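Local coordinates for putative tetR family transcription regulator (Shewanella loihica, PDB 3PPB), which probably binds DNA through an N-terminal helix-turn-helix domain and regulates transcription as a member of the TetR family, at residues 109-113 / 158-162. Sequence-based numbering, arbitrary orientation.
Sequences LYSMS and HGQYL. With EDO (1,2-ethanediol), chain D.
Ser111 OG gives a short hydrogen bond, 2.6 Å, to O2 of a 1,2-ethanediol molecule that also touches His158, with CE1 3.2 Å from the same O2. Lys65, on helix 53-74, hydrogen-bonds the diol as well and reaches Ser111 OG weakly, while the carbons of the diol lie against the ring of Tyr161, with C2 3.5 Å from CE2. The diol probably came from the crystallisation liquor. Beside it the two segments meet directly: His158 NE2 points its N-H at Ser111 O in a weak hydrogen bond, 3.4 Å long with an angle of 155° at the hydrogen, the oxygen lying at the ring edge near its plane. CG of His158 stands anti to the backbone N (chi1 -168°), which carries the imidazole out from helix 150-170 toward segment 109-113. In this all-helical TetR-like fold the contact is buried near the centre of the chain, and Tyr110 of the same segment hydrogen-bonds Phe22 O. Met112, a selenomethionine, extends through CG (chi2 171°) and lays SE over one face of the His158 ring, 4.5 Å from its centroid, a sulfur-aromatic type of contact; the bend at chi3 turns only the terminal methyl, CE. An alanine in place of His158 would probably leave Ser111 O without this N-H and SE without the ring face it covers. SE also packs on Leu162 CD1 at 4.2 Å and passes 4.3 Å from CA of Gly159, where no side chain intervenes. Met112 and Leu162 further pack against Leu162 and Met112, respectively, of the second subunit, whose Arg166 hydrogen-bonds Met112 O.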
loop_
_atom_site.group_PDB
_atom_site.type_symbol
_atom_site.label_atom_id
_atom_site.label_comp_id
_atom_site.label_asym_id
_atom_site.label_seq_id
_atom_site.Cartn_x
_atom_site.Cartn_y
_atom_site.Cartn_z
ATOM N N LEU A 109 4.839 4.118 -3.439
ATOM C CA LEU A 109 6.062 3.445 -3.024
ATOM C C LEU A 109 6.450 3.653 -1.556
ATOM O O LEU A 109 7.028 2.735 -0.975
ATOM C CB LEU A 109 7.235 3.917 -3.901
ATOM C CG LEU A 109 7.236 3.482 -5.358
ATOM C CD1 LEU A 109 8.105 4.415 -6.187
ATOM C CD2 LEU A 109 7.713 2.036 -5.489
ATOM N N TYR A 110 6.212 4.847 -0.974
ATOM C CA TYR A 110 6.775 5.156 0.347
ATOM C C TYR A 110 5.799 5.410 1.517
ATOM O O TYR A 110 6.227 5.254 2.664
ATOM C CB TYR A 110 7.700 6.390 0.223
ATOM C CG TYR A 110 8.888 6.151 -0.685
ATOM C CD1 TYR A 110 10.062 5.590 -0.197
ATOM C CD2 TYR A 110 8.848 6.507 -2.029
ATOM C CE1 TYR A 110 11.150 5.345 -1.034
ATOM C CE2 TYR A 110 9.932 6.267 -2.874
ATOM C CZ TYR A 110 11.075 5.675 -2.372
ATOM O OH TYR A 110 12.145 5.444 -3.193
ATOM N N SER A 111 4.544 5.824 1.249
ATOM C CA SER A 111 3.518 6.191 2.247
ATOM C C SER A 111 3.232 5.170 3.350
ATOM O O SER A 111 2.913 5.570 4.480
ATOM C CB SER A 111 2.192 6.468 1.559
ATOM O OG SER A 111 2.180 7.807 1.115
HETATM N N MSE A 112 3.258 3.884 3.023
HETATM C CA MSE A 112 2.921 2.847 3.992
HETATM C C MSE A 112 3.976 1.757 4.044
HETATM O O MSE A 112 3.738 0.671 4.600
HETATM C CB MSE A 112 1.568 2.249 3.604
HETATM C CG MSE A 112 0.645 2.142 4.778
HETATM SE SE MSE A 112 -1.115 1.672 4.238
HETATM C CE MSE A 112 -0.720 0.136 3.242
ATOM N N SER A 113 5.163 2.084 3.524
ATOM C CA SER A 113 6.267 1.162 3.424
ATOM C C SER A 113 7.174 1.218 4.652
ATOM O O SER A 113 7.281 2.277 5.288
ATOM C CB SER A 113 7.073 1.464 2.157
ATOM O OG SER A 113 8.003 2.519 2.351
ATOM N N HIS A 158 -6.251 5.454 4.523
ATOM C CA HIS A 158 -4.984 5.492 3.796
ATOM C C HIS A 158 -4.850 4.280 2.853
ATOM O O HIS A 158 -4.515 4.476 1.674
ATOM C CB HIS A 158 -3.830 5.548 4.791
ATOM C CG HIS A 158 -2.492 5.881 4.218
ATOM N ND1 HIS A 158 -2.348 6.336 2.929
ATOM C CD2 HIS A 158 -1.278 5.870 4.813
ATOM C CE1 HIS A 158 -1.054 6.529 2.764
ATOM N NE2 HIS A 158 -0.374 6.280 3.878
ATOM N N GLY A 159 -5.148 3.068 3.347
ATOM C CA GLY A 159 -5.092 1.861 2.527
ATOM C C GLY A 159 -6.100 1.877 1.383
ATOM O O GLY A 159 -5.795 1.431 0.268
ATOM N N GLN A 160 -7.316 2.375 1.650
ATOM C CA GLN A 160 -8.360 2.431 0.629
ATOM C C GLN A 160 -8.025 3.476 -0.407
ATOM O O GLN A 160 -8.280 3.252 -1.587
ATOM C CB GLN A 160 -9.741 2.680 1.234
ATOM C CG GLN A 160 -10.199 1.481 2.066
ATOM C CD GLN A 160 -11.628 1.609 2.445
ATOM O OE1 GLN A 160 -11.982 2.383 3.348
ATOM N NE2 GLN A 160 -12.485 0.868 1.758
ATOM N N TYR A 161 -7.418 4.600 0.014
ATOM C CA TYR A 161 -6.962 5.630 -0.938
ATOM C C TYR A 161 -5.902 5.024 -1.877
ATOM O O TYR A 161 -5.961 5.197 -3.099
ATOM C CB TYR A 161 -6.396 6.854 -0.186
ATOM C CG TYR A 161 -5.624 7.800 -1.078
ATOM C CD1 TYR A 161 -6.285 8.698 -1.917
ATOM C CD2 TYR A 161 -4.232 7.763 -1.130
ATOM C CE1 TYR A 161 -5.575 9.554 -2.768
ATOM C CE2 TYR A 161 -3.516 8.595 -2.000
ATOM C CZ TYR A 161 -4.194 9.501 -2.804
ATOM O OH TYR A 161 -3.517 10.338 -3.660
ATOM N N LEU A 162 -4.929 4.310 -1.306
ATOM C CA LEU A 162 -3.858 3.724 -2.113
ATOM C C LEU A 162 -4.386 2.656 -3.048
ATOM O O LEU A 162 -3.896 2.537 -4.166
ATOM C CB LEU A 162 -2.727 3.176 -1.232
ATOM C CG LEU A 162 -1.895 4.241 -0.471
ATOM C CD1 LEU A 162 -0.954 3.577 0.479
ATOM C CD2 LEU A 162 -1.130 5.155 -1.439
HETATM C C1 EDO D . -2.287 9.640 1.847
HETATM O O1 EDO D . -1.602 10.482 2.771
HETATM C C2 EDO D . -1.406 9.465 0.621
HETATM O O2 EDO D . -0.125 8.978 1.006
#